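Long-range contact in putative uncharacterized protein (Mycobacterium avium, PDB 2Z6V), which probably transfers a sulfuryl group to an acceptor that is not known: residues A278-Q290 against Q301-R313. Numbering follows the deposited sequence.
With PLM (palmitic acid), chain C.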
ATOM      1  N   ALA A 278      -2.925 -11.533 -12.113  1.00 37.05           N
ATOM      2  CA  ALA A 278      -3.039 -10.484 -11.119  1.00 36.47           C
ATOM      3  C   ALA A 278      -4.478 -10.027 -10.897  1.00 36.54           C
ATOM      4  O   ALA A 278      -4.848  -9.676  -9.782  1.00 37.97           O
ATOM      5  CB  ALA A 278      -2.173  -9.299 -11.518  1.00 35.78           C
ATOM      6  N   THR A 279      -5.288 -10.038 -11.948  1.00 36.00           N
ATOM      7  CA  THR A 279      -6.678  -9.603 -11.840  1.00 35.69           C
ATOM      8  C   THR A 279      -7.519 -10.550 -10.993  1.00 36.20           C
ATOM      9  O   THR A 279      -8.293 -10.119 -10.136  1.00 35.85           O
ATOM     10  CB  THR A 279      -7.319  -9.468 -13.233  1.00 36.90           C
ATOM     11  OG1 THR A 279      -6.684  -8.395 -13.942  1.00 36.30           O
ATOM     12  CG2 THR A 279      -8.812  -9.183 -13.119  1.00 36.74           C
ATOM     13  N   GLY A 280      -7.366 -11.844 -11.240  1.00 37.42           N
ATOM     14  CA  GLY A 280      -8.117 -12.830 -10.486  1.00 36.59           C
ATOM     15  C   GLY A 280      -7.631 -12.871  -9.052  1.00 36.95           C
ATOM     16  O   GLY A 280      -8.403 -13.139  -8.125  1.00 36.96           O
ATOM     17  N   SER A 281      -6.340 -12.605  -8.878  1.00 35.69           N
ATOM     18  CA  SER A 281      -5.735 -12.594  -7.558  1.00 33.75           C
ATOM     19  C   SER A 281      -6.279 -11.398  -6.784  1.00 33.35           C
ATOM     20  O   SER A 281      -6.450 -11.470  -5.565  1.00 35.02           O
ATOM     21  CB  SER A 281      -4.212 -12.505  -7.675  1.00 33.65           C
ATOM     22  OG  SER A 281      -3.599 -12.532  -6.398  1.00 35.38           O
ATOM     23  N   LEU A 282      -6.562 -10.304  -7.489  1.00 32.47           N
ATOM     24  CA  LEU A 282      -7.101  -9.110  -6.836  1.00 32.17           C
ATOM     25  C   LEU A 282      -8.478  -9.416  -6.270  1.00 32.05           C
ATOM     26  O   LEU A 282      -8.753  -9.117  -5.113  1.00 32.79           O
ATOM     27  CB  LEU A 282      -7.205  -7.922  -7.808  1.00 28.28           C
ATOM     28  CG  LEU A 282      -7.784  -6.658  -7.151  1.00 26.93           C
ATOM     29  CD1 LEU A 282      -6.935  -6.283  -5.946  1.00 25.19           C
ATOM     30  CD2 LEU A 282      -7.826  -5.505  -8.136  1.00 26.78           C
ATOM     31  N   CYS A 283      -9.332 -10.015  -7.095  1.00 33.29           N
ATOM     32  CA  CYS A 283     -10.688 -10.377  -6.688  1.00 36.09           C
ATOM     33  C   CYS A 283     -10.675 -11.303  -5.481  1.00 37.60           C
ATOM     34  O   CYS A 283     -11.540 -11.227  -4.603  1.00 36.00           O
ATOM     35  CB  CYS A 283     -11.419 -11.086  -7.829  1.00 36.75           C
ATOM     36  SG  CYS A 283     -11.782 -10.057  -9.252  1.00 38.51           S
ATOM     37  N   ASN A 284      -9.692 -12.193  -5.454  1.00 38.62           N
ATOM     38  CA  ASN A 284      -9.574 -13.136  -4.365  1.00 41.18           C
ATOM     39  C   ASN A 284      -9.117 -12.409  -3.105  1.00 40.90           C
ATOM     40  O   ASN A 284      -9.593 -12.695  -2.001  1.00 42.15           O
ATOM     41  CB  ASN A 284      -8.586 -14.243  -4.751  1.00 45.13           C
ATOM     42  CG  ASN A 284      -8.458 -15.307  -3.682  1.00 48.73           C
ATOM     43  OD1 ASN A 284      -9.459 -15.872  -3.230  1.00 48.94           O
ATOM     44  ND2 ASN A 284      -7.222 -15.593  -3.273  1.00 49.61           N
ATOM     45  N   LEU A 285      -8.205 -11.457  -3.276  1.00 38.81           N
ATOM     46  CA  LEU A 285      -7.684 -10.696  -2.149  1.00 36.54           C
ATOM     47  C   LEU A 285      -8.806 -10.010  -1.386  1.00 35.29           C
ATOM     48  O   LEU A 285      -8.771  -9.921  -0.155  1.00 33.02           O
ATOM     49  CB  LEU A 285      -6.687  -9.635  -2.635  1.00 37.36           C
ATOM     50  CG  LEU A 285      -5.952  -8.826  -1.555  1.00 34.57           C
ATOM     51  CD1 LEU A 285      -5.045  -9.759  -0.777  1.00 33.87           C
ATOM     52  CD2 LEU A 285      -5.140  -7.708  -2.181  1.00 32.87           C
ATOM     53  N   TRP A 286      -9.803  -9.533  -2.129  1.00 34.84           N
ATOM     54  CA  TRP A 286     -10.931  -8.819  -1.541  1.00 35.36           C
ATOM     55  C   TRP A 286     -11.828  -9.644  -0.629  1.00 35.30           C
ATOM     56  O   TRP A 286     -12.571  -9.094   0.186  1.00 34.66           O
ATOM     57  CB  TRP A 286     -11.798  -8.202  -2.636  1.00 35.17           C
ATOM     58  CG  TRP A 286     -11.169  -7.080  -3.380  1.00 36.67           C
ATOM     59  CD1 TRP A 286     -10.128  -6.296  -2.972  1.00 36.82           C
ATOM     60  CD2 TRP A 286     -11.588  -6.563  -4.645  1.00 38.14           C
ATOM     61  NE1 TRP A 286      -9.874  -5.322  -3.906  1.00 35.32           N
ATOM     62  CE2 TRP A 286     -10.757  -5.463  -4.943  1.00 36.82           C
ATOM     63  CE3 TRP A 286     -12.588  -6.924  -5.558  1.00 37.13           C
ATOM     64  CZ2 TRP A 286     -10.897  -4.719  -6.111  1.00 37.06           C
ATOM     65  CZ3 TRP A 286     -12.727  -6.179  -6.723  1.00 37.26           C
ATOM     66  CH2 TRP A 286     -11.886  -5.091  -6.988  1.00 37.41           C
ATOM     67  N   ARG A 287     -11.767 -10.960  -0.761  1.00 34.91           N
ATOM     68  CA  ARG A 287     -12.609 -11.807   0.055  1.00 34.61           C
ATOM     69  C   ARG A 287     -12.382 -11.636   1.553  1.00 35.69           C
ATOM     70  O   ARG A 287     -13.342 -11.596   2.328  1.00 35.13           O
ATOM     71  CB  ARG A 287     -12.434 -13.262  -0.363  1.00 33.79           C
ATOM     72  CG  ARG A 287     -13.158 -13.598  -1.662  1.00 33.95           C
ATOM     73  CD  ARG A 287     -12.900 -15.034  -2.053  1.00 36.29           C
ATOM     74  NE  ARG A 287     -13.539 -15.410  -3.315  1.00 37.52           N
ATOM     75  CZ  ARG A 287     -14.850 -15.557  -3.491  1.00 34.32           C
ATOM     76  NH1 ARG A 287     -15.694 -15.360  -2.485  1.00 31.83           N
ATOM     77  NH2 ARG A 287     -15.313 -15.913  -4.682  1.00 31.23           N
ATOM     78  N   LEU A 288     -11.126 -11.506   1.968  1.00 36.89           N
ATOM     79  CA  LEU A 288     -10.828 -11.348   3.385  1.00 37.81           C
ATOM     80  C   LEU A 288     -11.518 -10.129   4.022  1.00 38.06           C
ATOM     81  O   LEU A 288     -12.274 -10.284   4.983  1.00 38.65           O
ATOM     82  CB  LEU A 288      -9.310 -11.306   3.605  1.00 39.40           C
ATOM     83  CG  LEU A 288      -8.821 -11.123   5.047  1.00 43.79           C
ATOM     84  CD1 LEU A 288      -9.635 -11.978   6.018  1.00 44.66           C
ATOM     85  CD2 LEU A 288      -7.345 -11.487   5.119  1.00 43.74           C
ATOM     86  N   PRO A 289     -11.281  -8.906   3.505  1.00 37.50           N
ATOM     87  CA  PRO A 289     -11.973  -7.783   4.151  1.00 37.19           C
ATOM     88  C   PRO A 289     -13.496  -7.831   4.004  1.00 36.87           C
ATOM     89  O   PRO A 289     -14.223  -7.312   4.851  1.00 36.86           O
ATOM     90  CB  PRO A 289     -11.333  -6.545   3.504  1.00 35.45           C
ATOM     91  CG  PRO A 289     -10.838  -7.035   2.201  1.00 36.96           C
ATOM     92  CD  PRO A 289     -10.300  -8.417   2.523  1.00 37.58           C
ATOM     93  N   GLN A 290     -13.978  -8.452   2.932  1.00 37.10           N
ATOM     94  CA  GLN A 290     -15.419  -8.582   2.724  1.00 37.89           C
ATOM     95  C   GLN A 290     -15.983  -9.443   3.844  1.00 37.77           C
ATOM     96  O   GLN A 290     -17.023  -9.130   4.414  1.00 39.34           O
ATOM     97  CB  GLN A 290     -15.724  -9.266   1.390  1.00 39.00           C
ATOM     98  CG  GLN A 290     -15.579  -8.395   0.153  1.00 41.05           C
ATOM     99  CD  GLN A 290     -15.537  -9.221  -1.129  1.00 43.66           C
ATOM    100  OE1 GLN A 290     -16.073 -10.331  -1.181  1.00 46.54           O
ATOM    101  NE2 GLN A 290     -14.910  -8.681  -2.169  1.00 42.51           N
ATOM    102  N   GLN A 301     -20.046 -12.011  -6.451  1.00 51.10           N
ATOM    103  CA  GLN A 301     -18.656 -12.178  -6.880  1.00 51.13           C
ATOM    104  C   GLN A 301     -18.446 -11.989  -8.375  1.00 52.91           C
ATOM    105  O   GLN A 301     -17.332 -11.715  -8.826  1.00 51.89           O
ATOM    106  CB  GLN A 301     -18.124 -13.553  -6.457  1.00 48.38           C
ATOM    107  CG  GLN A 301     -17.980 -13.712  -4.950  1.00 44.01           C
ATOM    108  CD  GLN A 301     -16.995 -12.723  -4.340  1.00 42.90           C
ATOM    109  OE1 GLN A 301     -17.029 -12.461  -3.137  1.00 43.18           O
ATOM    110  NE2 GLN A 301     -16.108 -12.177  -5.165  1.00 37.27           N
ATOM    111  N   THR A 302     -19.514 -12.143  -9.146  1.00 55.73           N
ATOM    112  CA  THR A 302     -19.418 -11.967 -10.585  1.00 57.67           C
ATOM    113  C   THR A 302     -19.294 -10.476 -10.859  1.00 57.67           C
ATOM    114  O   THR A 302     -18.650 -10.062 -11.821  1.00 58.13           O
ATOM    115  CB  THR A 302     -20.661 -12.515 -11.299  1.00 59.48           C
ATOM    116  OG1 THR A 302     -20.805 -13.911 -10.999  1.00 60.85           O
ATOM    117  CG2 THR A 302     -20.529 -12.330 -12.802  1.00 59.35           C
ATOM    118  N   GLU A 303     -19.905  -9.668 -10.001  1.00 57.52           N
ATOM    119  CA  GLU A 303     -19.838  -8.226 -10.170  1.00 57.44           C
ATOM    120  C   GLU A 303     -18.513  -7.680  -9.648  1.00 55.22           C
ATOM    121  O   GLU A 303     -18.116  -6.562  -9.973  1.00 54.47           O
ATOM    122  CB  GLU A 303     -21.002  -7.538  -9.458  1.00 60.76           C
ATOM    123  CG  GLU A 303     -21.001  -6.027  -9.648  1.00 67.24           C
ATOM    124  CD  GLU A 303     -22.327  -5.386  -9.293  1.00 71.28           C
ATOM    125  OE1 GLU A 303     -23.346  -5.726  -9.938  1.00 73.53           O
ATOM    126  OE2 GLU A 303     -22.352  -4.542  -8.368  1.00 73.65           O
ATOM    127  N   MET A 304     -17.829  -8.475  -8.836  1.00 52.33           N
ATOM    128  CA  MET A 304     -16.544  -8.062  -8.294  1.00 49.32           C
ATOM    129  C   MET A 304     -15.509  -8.108  -9.417  1.00 47.10           C
ATOM    130  O   MET A 304     -14.531  -7.367  -9.413  1.00 46.11           O
ATOM    131  CB  MET A 304     -16.130  -9.001  -7.160  1.00 49.26           C
ATOM    132  CG  MET A 304     -15.794  -8.300  -5.861  1.00 50.32           C
ATOM    133  SD  MET A 304     -17.228  -7.618  -5.027  1.00 51.22           S
ATOM    134  CE  MET A 304     -17.452  -6.076  -5.884  1.00 52.46           C
ATOM    135  N   GLY A 305     -15.745  -8.991 -10.381  1.00 46.28           N
ATOM    136  CA  GLY A 305     -14.845  -9.127 -11.509  1.00 45.29           C
ATOM    137  C   GLY A 305     -14.778  -7.883 -12.375  1.00 45.80           C
ATOM    138  O   GLY A 305     -13.695  -7.502 -12.808  1.00 45.01           O
ATOM    139  N   ARG A 306     -15.918  -7.247 -12.639  1.00 45.70           N
ATOM    140  CA  ARG A 306     -15.908  -6.041 -13.456  1.00 48.52           C
ATOM    141  C   ARG A 306     -15.268  -4.870 -12.723  1.00 47.72           C
ATOM    142  O   ARG A 306     -14.664  -4.001 -13.358  1.00 47.43           O
ATOM    143  CB  ARG A 306     -17.316  -5.654 -13.929  1.00 51.96           C
ATOM    144  CG  ARG A 306     -18.409  -5.878 -12.922  1.00 59.82           C
ATOM    145  CD  ARG A 306     -18.844  -7.338 -12.927  1.00 66.19           C
ATOM    146  NE  ARG A 306     -19.995  -7.591 -13.796  1.00 69.96           N
ATOM    147  CZ  ARG A 306     -21.229  -7.147 -13.560  1.00 71.17           C
ATOM    148  NH1 ARG A 306     -21.487  -6.417 -12.480  1.00 69.97           N
ATOM    149  NH2 ARG A 306     -22.211  -7.442 -14.404  1.00 72.67           N
ATOM    150  N   LEU A 307     -15.393  -4.839 -11.398  1.00 46.98           N
ATOM    151  CA  LEU A 307     -14.779  -3.762 -10.627  1.00 46.49           C
ATOM    152  C   LEU A 307     -13.261  -3.958 -10.674  1.00 46.03           C
ATOM    153  O   LEU A 307     -12.510  -3.006 -10.893  1.00 45.43           O
ATOM    154  CB  LEU A 307     -15.275  -3.761  -9.171  1.00 47.24           C
ATOM    155  CG  LEU A 307     -14.535  -2.842  -8.169  1.00 50.53           C
ATOM    156  CD1 LEU A 307     -14.444  -1.403  -8.688  1.00 47.21           C
ATOM    157  CD2 LEU A 307     -15.258  -2.876  -6.815  1.00 51.42           C
ATOM    158  N   ALA A 308     -12.815  -5.196 -10.485  1.00 43.83           N
ATOM    159  CA  ALA A 308     -11.389  -5.486 -10.525  1.00 42.91           C
ATOM    160  C   ALA A 308     -10.845  -5.102 -11.896  1.00 42.67           C
ATOM    161  O   ALA A 308      -9.753  -4.552 -12.007  1.00 43.53           O
ATOM    162  CB  ALA A 308     -11.139  -6.969 -10.256  1.00 40.55           C
ATOM    163  N   MET A 309     -11.616  -5.395 -12.939  1.00 42.19           N
ATOM    164  CA  MET A 309     -11.215  -5.078 -14.306  1.00 41.55           C
ATOM    165  C   MET A 309     -11.087  -3.571 -14.490  1.00 39.30           C
ATOM    166  O   MET A 309     -10.133  -3.087 -15.088  1.00 38.32           O
ATOM    167  CB  MET A 309     -12.245  -5.624 -15.291  1.00 43.62           C
ATOM    168  CG  MET A 309     -11.976  -5.256 -16.734  1.00 47.78           C
ATOM    169  SD  MET A 309     -13.349  -5.715 -17.804  1.00 52.47           S
ATOM    170  CE  MET A 309     -13.146  -7.479 -17.878  1.00 50.72           C
ATOM    171  N   TRP A 310     -12.068  -2.843 -13.972  1.00 37.83           N
ATOM    172  CA  TRP A 310     -12.102  -1.390 -14.050  1.00 36.68           C
ATOM    173  C   TRP A 310     -10.891  -0.801 -13.320  1.00 37.66           C
ATOM    174  O   TRP A 310     -10.225   0.105 -13.825  1.00 38.94           O
ATOM    175  CB  TRP A 310     -13.402  -0.894 -13.417  1.00 35.88           C
ATOM    176  CG  TRP A 310     -13.533   0.591 -13.301  1.00 37.31           C
ATOM    177  CD1 TRP A 310     -14.060   1.445 -14.225  1.00 37.08           C
ATOM    178  CD2 TRP A 310     -13.168   1.396 -12.173  1.00 37.73           C
ATOM    179  NE1 TRP A 310     -14.054   2.735 -13.739  1.00 38.62           N
ATOM    180  CE2 TRP A 310     -13.509   2.731 -12.481  1.00 38.66           C
ATOM    181  CE3 TRP A 310     -12.589   1.117 -10.927  1.00 38.40           C
ATOM    182  CZ2 TRP A 310     -13.289   3.786 -11.591  1.00 39.33           C
ATOM    183  CZ3 TRP A 310     -12.372   2.166 -10.039  1.00 39.90           C
ATOM    184  CH2 TRP A 310     -12.722   3.485 -10.378  1.00 40.47           C
ATOM    185  N   GLN A 311     -10.606  -1.324 -12.132  1.00 36.53           N
ATOM    186  CA  GLN A 311      -9.481  -0.848 -11.347  1.00 35.78           C
ATOM    187  C   GLN A 311      -8.145  -1.153 -12.017  1.00 36.89           C
ATOM    188  O   GLN A 311      -7.240  -0.312 -12.031  1.00 37.80           O
ATOM    189  CB  GLN A 311      -9.511  -1.465  -9.950  1.00 33.05           C
ATOM    190  CG  GLN A 311     -10.432  -0.750  -8.993  1.00 33.32           C
ATOM    191  CD  GLN A 311     -10.326  -1.295  -7.584  1.00 31.92           C
ATOM    192  OE1 GLN A 311      -9.251  -1.683  -7.148  1.00 32.43           O
ATOM    193  NE2 GLN A 311     -11.434  -1.310  -6.865  1.00 29.73           N
ATOM    194  N   MET A 312      -8.013  -2.354 -12.566  1.00 36.07           N
ATOM    195  CA  MET A 312      -6.778  -2.723 -13.236  1.00 36.82           C
ATOM    196  C   MET A 312      -6.496  -1.814 -14.427  1.00 37.17           C
ATOM    197  O   MET A 312      -5.345  -1.462 -14.672  1.00 38.30           O
ATOM    198  CB  MET A 312      -6.822  -4.186 -13.691  1.00 36.65           C
ATOM    199  CG  MET A 312      -6.683  -5.174 -12.544  1.00 37.75           C
ATOM    200  SD  MET A 312      -5.183  -4.870 -11.588  1.00 38.33           S
ATOM    201  CE  MET A 312      -4.314  -6.425 -11.738  1.00 37.87           C
ATOM    202  N   ARG A 313      -7.537  -1.427 -15.162  1.00 36.55           N
ATOM    203  CA  ARG A 313      -7.346  -0.553 -16.313  1.00 36.92           C
ATOM    204  C   ARG A 313      -6.580   0.714 -15.911  1.00 36.90           C
ATOM    205  O   ARG A 313      -5.651   1.130 -16.603  1.00 37.20           O
ATOM    206  CB  ARG A 313      -8.693  -0.184 -16.938  1.00 38.64           C
ATOM    207  CG  ARG A 313      -8.571   0.747 -18.132  1.00 41.17           C
ATOM    208  CD  ARG A 313      -9.818   0.723 -19.003  1.00 46.33           C
ATOM    209  NE  ARG A 313     -11.047   1.014 -18.266  1.00 52.40           N
ATOM    210  CZ  ARG A 313     -11.300   2.164 -17.642  1.00 55.48           C
ATOM    211  NH1 ARG A 313     -10.406   3.146 -17.658  1.00 58.05           N
ATOM    212  NH2 ARG A 313     -12.456   2.340 -17.010  1.00 55.99           N
TER
HETATM  213  C1  PLM C 700      -9.809  -1.976  -2.921  1.00 68.21           C
HETATM  214  O1  PLM C 700     -10.768  -1.761  -3.694  1.00 68.45           O
HETATM  215  O2  PLM C 700      -9.702  -1.552  -1.750  1.00 69.19           O
HETATM  216  C2  PLM C 700      -8.658  -2.838  -3.445  1.00 65.87           C
HETATM  217  C3  PLM C 700      -8.186  -2.358  -4.818  1.00 62.02           C
HETATM  218  C4  PLM C 700      -6.950  -3.114  -5.310  1.00 61.68           C
HETATM  219  C5  PLM C 700      -5.759  -2.929  -4.365  1.00 58.54           C
HETATM  220  C6  PLM C 700      -5.845  -3.857  -3.152  1.00 59.44           C
HETATM  221  C7  PLM C 700      -4.833  -3.433  -2.087  1.00 57.86           C
HETATM  222  C8  PLM C 700      -5.289  -2.151  -1.389  1.00 58.29           C
HETATM  223  C9  PLM C 700      -4.093  -1.232  -1.140  1.00 58.87           C
HETATM  224  CA  PLM C 700      -2.956  -1.971  -0.430  1.00 60.30           C
HETATM  225  CB  PLM C 700      -1.619  -1.249  -0.618  1.00 56.70           C
HETATM  226  CC  PLM C 700      -1.333  -1.065  -2.109  1.00 55.57           C
HETATM  227  CD  PLM C 700      -2.112   0.125  -2.672  1.00 57.27           C
HETATM  228  CE  PLM C 700      -2.279   0.045  -4.192  1.00 52.86           C
HETATM  229  CF  PLM C 700      -3.146  -1.161  -4.562  1.00 53.76           C
HETATM  230  CG  PLM C 700      -3.459  -1.198  -6.058  1.00 50.34           C
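Trp286 reaches across to helix 301-313 with the six-membered part of its indole, which is bordered by Met304, Leu307, Ala308 and Gln311. Trp286 CE3 lies 3.5 Å from CG of Met304, while Trp286 CH2 approaches CG of Leu307 at 3.7 Å and the CA of Ala308 from an oblique direction. The carbonyl O of Met304 sits at the ring edge, close to its plane. CG of Trp286 stands anti to the carbonyl carbon (chi1 -69°), which sends the indole toward the second helix, and Leu282 O lies over one ring face.

One turn back, Cys283 is the point of nearest backbone approach, its CA 6.3 Å from that of Ala308; the small methyl of Ala308 meets both Cys283 SG and the indole. Next to it, Leu282 CD2 packs on Ala308, and toward the start of the helix the bent chain of Met312 carries CE to 3.6 Å from CB of Ala278. Thr279 OG1 lies beside Met312 CG but is hydrogen-bonded to Pro275 O. At the other end Gln301 lies against the Arg287 guanidinium, which Glu387 and Tyr388 hold by a salt bridge and a hydrogen bond.

Gln311, its amide plane 54° from the indole, donates from NE2 to O1 of a bound palmitic acid (3.3 Å), although the lipid is modelled too close to Gln311 and Trp286 for the detail to be certain. The contact thus forms part of the wall of a lipid-occupied pocket, which Leu282 also lines.

Helices 278-285 and 301-313 cross at 123°, their axes 9.3 Å apart. They belong to the helical connection of the beta-alpha-beta crossover joining adjacent strands 267-272 and 331-335 of the parallel sheet, and helix 392-405 packs through Phe399 on Thr279 and Met312.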